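Local coordinates for alkane monooxygenase (Geobacillus thermodenitrificans, PDB 3B9O), which belongs to the luciferase-like monooxygenase family, whose members fold as TIM barrels, and holds flavin mononucleotide in a pocket, at residues 30-33 with 34-37; 164-167 with 168-172; 285-288 with 289-293. One frame throughout, in Å; residues are numbered along the deposited sequence.

All three interactions are local contacts at or within helices of the barrel, and they follow one another along the chain without overlapping. Interaction 1 caps helix 36-48, interaction 2 lies in the C-terminal half of helix 154-174, and interaction 3 starts helix 289-302 directly after strand 276-285. None touches another: the nearest atoms of interactions 1 and 3 are about 17 Å apart, and those of 1 and 2 about 23 Å. Interactions 2 and 3 lie on opposite sides of the chain's centre, with about 48 Å between their centres. The side chain of Leu-165 in interaction 2 is about 12 Å from the bound flavin mononucleotide, too far to touch it.

Interaction 1. Residues 30-33 with 34-37; sequences RHRY and TDLN
The methyl CG2 of Thr-34 overlaps one face of the Tyr-33 ring, 3.6 Å from the ring centroid. It stands 23° off the ring normal, displaced toward the rim near CZ, which fits a CH-pi contact between neighbours in sequence. With chi1 at 86°, Tyr-33 carries CG between its own N and carbonyl carbon, and this swings the ring under the following residue; the backbone N of Thr-34 lies over the ring as well. The other branch of Thr-34, OG1, shares a water with His-31 O.

Arg-32 and Asp-35 form the polar half. Their side chains run alongside each other in the same direction, and NH2 of Arg-32 reaches OD2 of Asp-35 at 3.0 Å in a salt bridge. The carboxylate oxygen lies in the guanidinium plane, yet the two planes are turned 61° apart, and OD2 is approached from above its own plane. A second water accepts from Arg-32 NE at 2.9 Å and lies next to the same OD2. Asp-35 N closes the turn onto Arg-32 O at 2.7 Å.

The remaining oxygen, OD1 of Asp-35, accepts from Asn-37 N at 3.0 Å and makes Asp-35 the N-cap of helix 36-48. Arg-32 NH1 bridges to Glu-41 farther along that helix. One carboxylate thus caps the helix and binds a guanidinium at once, a pairing likely to favour its charged form.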
ATOM      1  N   ARG A  30     -11.332  -4.052  15.579  1.00 15.13           N
ATOM      2  CA  ARG A  30     -11.228  -4.877  14.369  1.00 15.39           C
ATOM      3  C   ARG A  30     -12.544  -5.515  13.923  1.00 19.14           C
ATOM      4  O   ARG A  30     -12.745  -5.705  12.727  1.00 15.63           O
ATOM      5  CB  ARG A  30     -10.202  -6.027  14.521  1.00 13.28           C
ATOM      6  CG  ARG A  30      -8.755  -5.593  14.733  1.00 25.46           C
ATOM      7  CD  ARG A  30      -8.346  -4.425  13.847  1.00 22.32           C
ATOM      8  NE  ARG A  30      -8.511  -4.650  12.405  1.00 13.42           N
ATOM      9  CZ  ARG A  30      -8.312  -3.714  11.469  1.00 19.38           C
ATOM     10  NH1 ARG A  30      -7.941  -2.478  11.816  1.00 13.35           N
ATOM     11  NH2 ARG A  30      -8.522  -4.005  10.173  1.00 17.10           N
ATOM     12  N   HIS A  31     -13.398  -5.866  14.889  1.00 14.79           N
ATOM     13  CA  HIS A  31     -14.735  -6.395  14.606  1.00 13.81           C
ATOM     14  C   HIS A  31     -15.640  -5.349  13.945  1.00 21.61           C
ATOM     15  O   HIS A  31     -16.693  -5.717  13.441  1.00 25.08           O
ATOM     16  CB  HIS A  31     -15.388  -6.960  15.890  1.00 16.58           C
ATOM     17  CG  HIS A  31     -15.362  -5.987  17.034  1.00 27.00           C
ATOM     18  ND1 HIS A  31     -16.480  -5.310  17.465  1.00 29.40           N
ATOM     19  CD2 HIS A  31     -14.328  -5.500  17.762  1.00 14.02           C
ATOM     20  CE1 HIS A  31     -16.142  -4.459  18.421  1.00 14.88           C
ATOM     21  NE2 HIS A  31     -14.840  -4.546  18.602  1.00 20.30           N
ATOM     22  N   ARG A  32     -15.241  -4.066  13.955  1.00 12.64           N
ATOM     23  CA  ARG A  32     -15.980  -2.993  13.254  1.00 19.48           C
ATOM     24  C   ARG A  32     -15.672  -2.901  11.751  1.00 17.07           C
ATOM     25  O   ARG A  32     -16.183  -2.012  11.067  1.00 15.35           O
ATOM     26  CB  ARG A  32     -15.723  -1.617  13.898  1.00 14.75           C
ATOM     27  CG  ARG A  32     -16.163  -1.552  15.378  1.00 18.35           C
ATOM     28  CD  ARG A  32     -16.154  -0.135  15.874  1.00 15.83           C
ATOM     29  NE  ARG A  32     -17.153   0.724  15.196  1.00 19.44           N
ATOM     30  CZ  ARG A  32     -17.007   2.038  14.998  1.00 25.50           C
ATOM     31  NH1 ARG A  32     -15.930   2.647  15.416  1.00 21.15           N
ATOM     32  NH2 ARG A  32     -17.942   2.755  14.390  1.00 16.74           N
ATOM     33  N   TYR A  33     -14.848  -3.800  11.234  1.00 12.46           N
ATOM     34  CA  TYR A  33     -14.427  -3.678   9.837  1.00 14.43           C
ATOM     35  C   TYR A  33     -15.653  -3.728   8.904  1.00 17.79           C
ATOM     36  O   TYR A  33     -15.616  -3.181   7.816  1.00 17.43           O
ATOM     37  CB  TYR A  33     -13.365  -4.733   9.437  1.00 21.37           C
ATOM     38  CG  TYR A  33     -13.965  -6.023   8.992  1.00 17.50           C
ATOM     39  CD1 TYR A  33     -14.107  -6.324   7.629  1.00 19.11           C
ATOM     40  CD2 TYR A  33     -14.454  -6.932   9.939  1.00 18.04           C
ATOM     41  CE1 TYR A  33     -14.703  -7.524   7.222  1.00 15.10           C
ATOM     42  CE2 TYR A  33     -15.056  -8.138   9.534  1.00 16.11           C
ATOM     43  CZ  TYR A  33     -15.178  -8.415   8.211  1.00 16.95           C
ATOM     44  OH  TYR A  33     -15.810  -9.573   7.885  1.00 16.06           O
ATOM     45  N   THR A  34     -16.744  -4.360   9.365  1.00 20.72           N
ATOM     46  CA  THR A  34     -17.996  -4.436   8.603  1.00 17.19           C
ATOM     47  C   THR A  34     -18.864  -3.162   8.702  1.00 21.83           C
ATOM     48  O   THR A  34     -19.855  -3.038   7.964  1.00 14.97           O
ATOM     49  CB  THR A  34     -18.849  -5.651   9.018  1.00 15.05           C
ATOM     50  OG1 THR A  34     -19.051  -5.622  10.444  1.00 18.38           O
ATOM     51  CG2 THR A  34     -18.202  -6.987   8.574  1.00 12.37           C
ATOM     52  N   ASP A  35     -18.485  -2.231   9.584  1.00 15.43           N
ATOM     53  CA  ASP A  35     -19.300  -1.024   9.908  1.00 21.50           C
ATOM     54  C   ASP A  35     -18.748   0.116   9.103  1.00 12.92           C
ATOM     55  O   ASP A  35     -17.615   0.502   9.299  1.00 12.68           O
ATOM     56  CB  ASP A  35     -19.290  -0.666  11.433  1.00 19.13           C
ATOM     57  CG  ASP A  35     -20.145   0.634  11.817  1.00 46.00           C
ATOM     58  OD1 ASP A  35     -20.928   1.251  10.983  1.00 25.62           O
ATOM     59  OD2 ASP A  35     -20.029   1.063  13.029  1.00 31.30           O
ATOM     60  N   LEU A  36     -19.575   0.644   8.211  1.00 13.62           N
ATOM     61  CA  LEU A  36     -19.197   1.781   7.378  1.00 22.75           C
ATOM     62  C   LEU A  36     -18.710   2.957   8.240  1.00 21.48           C
ATOM     63  O   LEU A  36     -17.726   3.616   7.927  1.00 13.39           O
ATOM     64  CB  LEU A  36     -20.375   2.160   6.476  1.00 19.26           C
ATOM     65  CG  LEU A  36     -20.167   3.340   5.501  1.00 21.22           C
ATOM     66  CD1 LEU A  36     -18.918   3.064   4.644  1.00 13.72           C
ATOM     67  CD2 LEU A  36     -21.431   3.504   4.630  1.00 18.43           C
ATOM     68  N   ASN A  37     -19.399   3.193   9.353  1.00 20.36           N
ATOM     69  CA  ASN A  37     -18.983   4.221  10.290  1.00 12.10           C
ATOM     70  C   ASN A  37     -17.568   4.109  10.844  1.00 10.37           C
ATOM     71  O   ASN A  37     -16.982   5.130  11.160  1.00 12.79           O
ATOM     72  CB  ASN A  37     -19.987   4.412  11.444  1.00 16.65           C
ATOM     73  CG  ASN A  37     -21.352   4.872  10.966  1.00 25.34           C
ATOM     74  OD1 ASN A  37     -21.487   5.619   9.997  1.00 23.32           O
ATOM     75  ND2 ASN A  37     -22.390   4.426  11.673  1.00 39.73           N
TER
HETATM   76  O   HOH W   1     -18.193  -7.459  12.347  1.00 21.81           O
HETATM   77  O   HOH W   2     -19.767  -0.561  14.791  1.00 25.41           O

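Interaction 2. Residues 164-167 with 168-172; sequences YLEV and CYKLW
The Tyr-169 ring of helix 154-174 lies against a carbonyl oxygen one turn back: over one of its faces is Leu-165 O, 3.1 Å above the plane and displaced toward the rim. Leu-165 also meets the far part of the Tyr-169 ring with its side chain, CD2 lying 4.0 Å from CE2. Within residues 168-172, Cys-168 O lies similarly over the Trp-172 ring, 3.0 Å above its plane. The Tyr-164 ring is approached by Cys-168 SG, which is 3.8 Å from CE2 and 64° off the ring normal, an oblique sulfur-aromatic contact.

On another flank Glu-166 and Lys-170 run side by side. Glu-166 has CG anti to its N (chi1 -163°) and an extended chain beyond it, while Lys-170 is likewise extended, and OE1 of Glu-166 meets NZ at 3.0 Å in a salt bridge. The ammonium comes from above the carboxylate plane, and His-201 ND1 is its second partner. Val-167 CG1 and Leu-171 CD1 lie side by side at 3.9 Å, an i to i+4 apolar pair. Beneath these, four successive backbone bonds of the alpha-helical kind run from Cys-168 N to Tyr-164 O through Leu-171 N to Val-167 O.

The phenol OH groups end on other parts of the barrel: Tyr-164 binds Glu-110 O and Tyr-169 binds His-240 ND1. Tyr-164, Leu-171 and Trp-172 pack on helix 112-125, whereas Leu-165 touches helix 231-240 and Trp-132 of strand 130-135.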
ATOM      1  N   TYR A 164      -0.181  -5.210 -18.042  1.00 17.98           N
ATOM      2  CA  TYR A 164      -1.383  -4.732 -17.369  1.00 18.14           C
ATOM      3  C   TYR A 164      -1.287  -3.188 -17.206  1.00 12.47           C
ATOM      4  O   TYR A 164      -2.221  -2.446 -17.545  1.00 18.32           O
ATOM      5  CB  TYR A 164      -1.493  -5.435 -15.997  1.00 12.39           C
ATOM      6  CG  TYR A 164      -2.870  -5.372 -15.373  1.00  9.73           C
ATOM      7  CD1 TYR A 164      -3.650  -6.531 -15.255  1.00 15.08           C
ATOM      8  CD2 TYR A 164      -3.406  -4.145 -14.924  1.00 13.25           C
ATOM      9  CE1 TYR A 164      -4.918  -6.520 -14.699  1.00 13.31           C
ATOM     10  CE2 TYR A 164      -4.719  -4.108 -14.361  1.00 23.52           C
ATOM     11  CZ  TYR A 164      -5.453  -5.301 -14.256  1.00 21.88           C
ATOM     12  OH  TYR A 164      -6.725  -5.257 -13.727  1.00 15.29           O
ATOM     13  N   LEU A 165      -0.172  -2.738 -16.652  1.00 14.22           N
ATOM     14  CA  LEU A 165       0.120  -1.296 -16.535  1.00 11.81           C
ATOM     15  C   LEU A 165       0.196  -0.599 -17.903  1.00 24.88           C
ATOM     16  O   LEU A 165      -0.297   0.510 -18.051  1.00 19.01           O
ATOM     17  CB  LEU A 165       1.372  -1.061 -15.693  1.00 11.65           C
ATOM     18  CG  LEU A 165       1.169  -1.032 -14.160  1.00 29.50           C
ATOM     19  CD1 LEU A 165       2.514  -0.779 -13.564  1.00 19.65           C
ATOM     20  CD2 LEU A 165       0.217   0.088 -13.733  1.00 23.38           C
ATOM     21  N   GLU A 166       0.797  -1.257 -18.905  1.00 23.59           N
ATOM     22  CA  GLU A 166       0.873  -0.715 -20.281  1.00 15.08           C
ATOM     23  C   GLU A 166      -0.545  -0.332 -20.720  1.00 15.56           C
ATOM     24  O   GLU A 166      -0.781   0.786 -21.202  1.00 17.36           O
ATOM     25  CB  GLU A 166       1.470  -1.767 -21.266  1.00 23.98           C
ATOM     26  CG  GLU A 166       1.964  -1.184 -22.622  1.00 55.01           C
ATOM     27  CD  GLU A 166       2.400  -2.219 -23.758  1.00 80.07           C
ATOM     28  OE1 GLU A 166       2.540  -1.717 -24.923  1.00 51.52           O
ATOM     29  OE2 GLU A 166       2.587  -3.477 -23.528  1.00 28.54           O
ATOM     30  N   VAL A 167      -1.469  -1.280 -20.537  1.00 18.45           N
ATOM     31  CA  VAL A 167      -2.902  -1.130 -20.915  1.00 16.10           C
ATOM     32  C   VAL A 167      -3.565   0.013 -20.160  1.00 15.77           C
ATOM     33  O   VAL A 167      -4.201   0.877 -20.777  1.00 16.44           O
ATOM     34  CB  VAL A 167      -3.723  -2.455 -20.677  1.00 20.23           C
ATOM     35  CG1 VAL A 167      -5.201  -2.239 -20.915  1.00 13.27           C
ATOM     36  CG2 VAL A 167      -3.180  -3.618 -21.578  1.00 19.04           C
ATOM     37  N   CYS A 168      -3.381   0.034 -18.830  1.00 13.97           N
ATOM     38  CA  CYS A 168      -3.946   1.099 -17.993  1.00 14.49           C
ATOM     39  C   CYS A 168      -3.376   2.456 -18.370  1.00 12.94           C
ATOM     40  O   CYS A 168      -4.132   3.424 -18.593  1.00 12.92           O
ATOM     41  CB  CYS A 168      -3.747   0.762 -16.493  1.00 14.07           C
ATOM     42  SG  CYS A 168      -4.761  -0.664 -16.033  1.00 18.01           S
ATOM     43  N   TYR A 169      -2.048   2.539 -18.520  1.00 15.02           N
ATOM     44  CA  TYR A 169      -1.430   3.818 -18.967  1.00 14.98           C
ATOM     45  C   TYR A 169      -2.023   4.311 -20.298  1.00 18.37           C
ATOM     46  O   TYR A 169      -2.356   5.488 -20.424  1.00 17.57           O
ATOM     47  CB  TYR A 169       0.096   3.708 -19.167  1.00 13.98           C
ATOM     48  CG  TYR A 169       0.947   3.387 -17.952  1.00 17.01           C
ATOM     49  CD1 TYR A 169       2.153   2.694 -18.115  1.00 16.92           C
ATOM     50  CD2 TYR A 169       0.562   3.768 -16.645  1.00 19.15           C
ATOM     51  CE1 TYR A 169       2.978   2.390 -17.039  1.00 15.00           C
ATOM     52  CE2 TYR A 169       1.395   3.473 -15.533  1.00 14.90           C
ATOM     53  CZ  TYR A 169       2.592   2.768 -15.754  1.00 14.95           C
ATOM     54  OH  TYR A 169       3.417   2.477 -14.701  1.00 16.35           O
ATOM     55  N   LYS A 170      -2.152   3.422 -21.301  1.00 14.41           N
ATOM     56  CA  LYS A 170      -2.764   3.840 -22.592  1.00 12.19           C
ATOM     57  C   LYS A 170      -4.187   4.377 -22.420  1.00 12.96           C
ATOM     58  O   LYS A 170      -4.507   5.430 -22.921  1.00 16.65           O
ATOM     59  CB  LYS A 170      -2.762   2.701 -23.597  1.00 16.36           C
ATOM     60  CG  LYS A 170      -1.341   2.342 -24.112  1.00 17.26           C
ATOM     61  CD  LYS A 170      -1.368   0.959 -24.784  1.00 16.76           C
ATOM     62  CE  LYS A 170       0.065   0.636 -25.198  1.00 17.77           C
ATOM     63  NZ  LYS A 170       0.115  -0.477 -26.146  1.00 17.64           N
ATOM     64  N   LEU A 171      -5.020   3.646 -21.695  1.00 14.76           N
ATOM     65  CA  LEU A 171      -6.381   4.112 -21.344  1.00 12.90           C
ATOM     66  C   LEU A 171      -6.426   5.465 -20.619  1.00 11.12           C
ATOM     67  O   LEU A 171      -7.148   6.399 -20.998  1.00 13.02           O
ATOM     68  CB  LEU A 171      -7.123   3.015 -20.529  1.00 11.93           C
ATOM     69  CG  LEU A 171      -7.355   1.678 -21.260  1.00 11.64           C
ATOM     70  CD1 LEU A 171      -7.866   0.601 -20.313  1.00 13.45           C
ATOM     71  CD2 LEU A 171      -8.328   1.863 -22.491  1.00 15.96           C
ATOM     72  N   TRP A 172      -5.624   5.576 -19.577  1.00 14.42           N
ATOM     73  CA  TRP A 172      -5.655   6.737 -18.711  1.00 18.44           C
ATOM     74  C   TRP A 172      -5.038   8.008 -19.280  1.00 22.32           C
ATOM     75  O   TRP A 172      -5.509   9.084 -18.973  1.00 15.58           O
ATOM     76  CB  TRP A 172      -4.956   6.410 -17.393  1.00 10.73           C
ATOM     77  CG  TRP A 172      -5.705   5.447 -16.519  1.00 10.18           C
ATOM     78  CD1 TRP A 172      -7.058   5.330 -16.410  1.00 13.30           C
ATOM     79  CD2 TRP A 172      -5.137   4.553 -15.550  1.00 10.99           C
ATOM     80  NE1 TRP A 172      -7.372   4.374 -15.468  1.00 12.90           N
ATOM     81  CE2 TRP A 172      -6.217   3.899 -14.905  1.00 15.80           C
ATOM     82  CE3 TRP A 172      -3.815   4.223 -15.175  1.00 12.61           C
ATOM     83  CZ2 TRP A 172      -6.019   2.903 -13.934  1.00 12.61           C
ATOM     84  CZ3 TRP A 172      -3.609   3.255 -14.205  1.00 16.10           C
ATOM     85  CH2 TRP A 172      -4.714   2.602 -13.582  1.00 16.16           C
TER

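Interaction 3. Residues 285-288 with 289-293; sequences VGKT and HDEAM
The extended side chain of Glu-291 reaches back past the N-cap to Lys-287, where OE2 accepts from the lysine backbone N at 3.1 Å and with an N-H...O angle of 158°. The N-H meets the oxygen from above the carboxylate plane. This carboxylate lies alongside the aliphatic stem of Lys-287, OE2 being 3.7 Å from CB. The charged ends do not pair: Lys-287 NZ stays 6.1 Å from Glu-291 OE1, the lysine chain bending at its third and fourth torsions and running away from the helix at its tip.

The side chain of Thr-288 crosses that of Glu-291 at about a right angle, and the residue takes part in two bonds. Its OG1 accepts from Glu-291 N at 3.3 Å, a long but straight bond (165°) that makes Thr-288 the N-cap. A chi1 of 66° places OG1 between the threonine N and carbonyl carbon, facing the first turn, where it also touches Glu-291 CG. Thr-288 O, in turn, accepts from Ala-292 N in the carbonyl plane, the first i to i+4 bond of the helix. The backbone therefore enters the helix with one side-chain cap and one regular bond.

Farther back, Gly-286 and Ala-292 come together with CA atoms 4.4 Å apart, and the alanine methyl lies against Gly-286 N. Gly-286 is itself tied by backbone hydrogen bonds to Gly-354, while Val-285 O accepts from Lys-295 NZ of the same helix. The Val-285 side chain packs on helices 356-370 and 384-399, and Ala-292 rests on Val-353 of strand 350-354.

The pattern resembles a capping box, except that the glutamate binds the N-H of the residue before the cap and not that of Thr-288. It sits at the short beta-to-alpha junction, with three residues (286-288) between strand 276-285 and helix 289-302, a connection of the kind from which TIM barrels are built.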
ATOM      1  N   VAL A 285       3.721   4.457  21.852  1.00 17.27           N
ATOM      2  CA  VAL A 285       4.166   5.724  22.428  1.00 16.82           C
ATOM      3  C   VAL A 285       3.428   6.054  23.748  1.00 30.13           C
ATOM      4  O   VAL A 285       2.233   5.715  23.933  1.00 22.21           O
ATOM      5  CB  VAL A 285       4.099   6.882  21.373  1.00 19.33           C
ATOM      6  CG1 VAL A 285       2.653   7.198  20.964  1.00 14.96           C
ATOM      7  CG2 VAL A 285       4.818   8.168  21.864  1.00 11.86           C
ATOM      8  N   GLY A 286       4.154   6.690  24.669  1.00 18.85           N
ATOM      9  CA  GLY A 286       3.563   7.201  25.913  1.00 21.24           C
ATOM     10  C   GLY A 286       4.245   8.491  26.339  1.00 23.15           C
ATOM     11  O   GLY A 286       5.302   8.858  25.831  1.00 16.92           O
ATOM     12  N   LYS A 287       3.647   9.175  27.298  1.00 22.67           N
ATOM     13  CA  LYS A 287       4.234  10.407  27.832  1.00 23.84           C
ATOM     14  C   LYS A 287       5.542  10.124  28.553  1.00 30.75           C
ATOM     15  O   LYS A 287       6.430  10.990  28.633  1.00 22.33           O
ATOM     16  CB  LYS A 287       3.222  11.088  28.748  1.00 26.10           C
ATOM     17  CG  LYS A 287       1.971  11.447  27.938  1.00 25.64           C
ATOM     18  CD  LYS A 287       0.772  11.813  28.794  1.00 37.58           C
ATOM     19  CE  LYS A 287       0.374  13.235  28.497  1.00 58.62           C
ATOM     20  NZ  LYS A 287       1.507  14.134  28.882  1.00 82.93           N
ATOM     21  N   THR A 288       5.665   8.905  29.051  1.00 15.86           N
ATOM     22  CA  THR A 288       6.859   8.483  29.762  1.00 24.89           C
ATOM     23  C   THR A 288       7.227   7.125  29.233  1.00 24.65           C
ATOM     24  O   THR A 288       6.398   6.445  28.632  1.00 22.34           O
ATOM     25  CB  THR A 288       6.617   8.394  31.297  1.00 23.80           C
ATOM     26  OG1 THR A 288       5.670   7.355  31.571  1.00 26.21           O
ATOM     27  CG2 THR A 288       6.114   9.723  31.834  1.00 20.42           C
ATOM     28  N   HIS A 289       8.470   6.714  29.446  1.00 22.23           N
ATOM     29  CA  HIS A 289       8.869   5.395  29.012  1.00 23.75           C
ATOM     30  C   HIS A 289       7.977   4.302  29.621  1.00 31.63           C
ATOM     31  O   HIS A 289       7.572   3.370  28.910  1.00 26.44           O
ATOM     32  CB  HIS A 289      10.348   5.128  29.339  1.00 20.63           C
ATOM     33  CG  HIS A 289      10.887   3.884  28.709  1.00 16.77           C
ATOM     34  ND1 HIS A 289      11.147   3.792  27.357  1.00 23.64           N
ATOM     35  CD2 HIS A 289      11.247   2.696  29.243  1.00 18.96           C
ATOM     36  CE1 HIS A 289      11.620   2.590  27.085  1.00 22.06           C
ATOM     37  NE2 HIS A 289      11.689   1.906  28.212  1.00 28.68           N
ATOM     38  N   ASP A 290       7.688   4.395  30.928  1.00 20.63           N
ATOM     39  CA  ASP A 290       6.866   3.371  31.623  1.00 29.22           C
ATOM     40  C   ASP A 290       5.485   3.203  30.963  1.00 23.98           C
ATOM     41  O   ASP A 290       4.983   2.090  30.849  1.00 25.39           O
ATOM     42  CB  ASP A 290       6.672   3.715  33.131  1.00 20.56           C
ATOM     43  CG  ASP A 290       7.856   3.221  34.053  1.00 88.22           C
ATOM     44  OD1 ASP A 290       8.661   2.303  33.663  1.00 90.32           O
ATOM     45  OD2 ASP A 290       7.975   3.758  35.201  1.00 62.24           O
ATOM     46  N   GLU A 291       4.859   4.324  30.594  1.00 31.81           N
ATOM     47  CA  GLU A 291       3.584   4.302  29.849  1.00 22.00           C
ATOM     48  C   GLU A 291       3.673   3.498  28.561  1.00 23.86           C
ATOM     49  O   GLU A 291       2.823   2.635  28.309  1.00 25.49           O
ATOM     50  CB  GLU A 291       3.117   5.705  29.513  1.00 27.21           C
ATOM     51  CG  GLU A 291       2.514   6.462  30.672  1.00 33.06           C
ATOM     52  CD  GLU A 291       1.703   7.665  30.209  1.00 64.94           C
ATOM     53  OE1 GLU A 291       1.364   8.485  31.104  1.00 71.46           O
ATOM     54  OE2 GLU A 291       1.435   7.808  28.960  1.00 38.03           O
ATOM     55  N   ALA A 292       4.699   3.781  27.756  1.00 17.96           N
ATOM     56  CA  ALA A 292       4.969   3.033  26.533  1.00 15.09           C
ATOM     57  C   ALA A 292       5.141   1.555  26.831  1.00 18.45           C
ATOM     58  O   ALA A 292       4.534   0.730  26.171  1.00 19.95           O
ATOM     59  CB  ALA A 292       6.216   3.582  25.824  1.00 22.18           C
ATOM     60  N   MET A 293       5.952   1.218  27.847  1.00 18.47           N
ATOM     61  CA  MET A 293       6.271  -0.172  28.135  1.00 16.17           C
ATOM     62  C   MET A 293       5.008  -0.898  28.620  1.00 21.47           C
ATOM     63  O   MET A 293       4.801  -2.067  28.335  1.00 18.39           O
ATOM     64  CB  MET A 293       7.418  -0.308  29.155  1.00 20.48           C
ATOM     65  CG  MET A 293       8.817   0.108  28.633  1.00 17.43           C
ATOM     66  SD  MET A 293       9.275  -0.729  27.083  1.00 28.20           S
ATOM     67  CE  MET A 293       9.679  -2.352  27.725  1.00 31.94           C
TER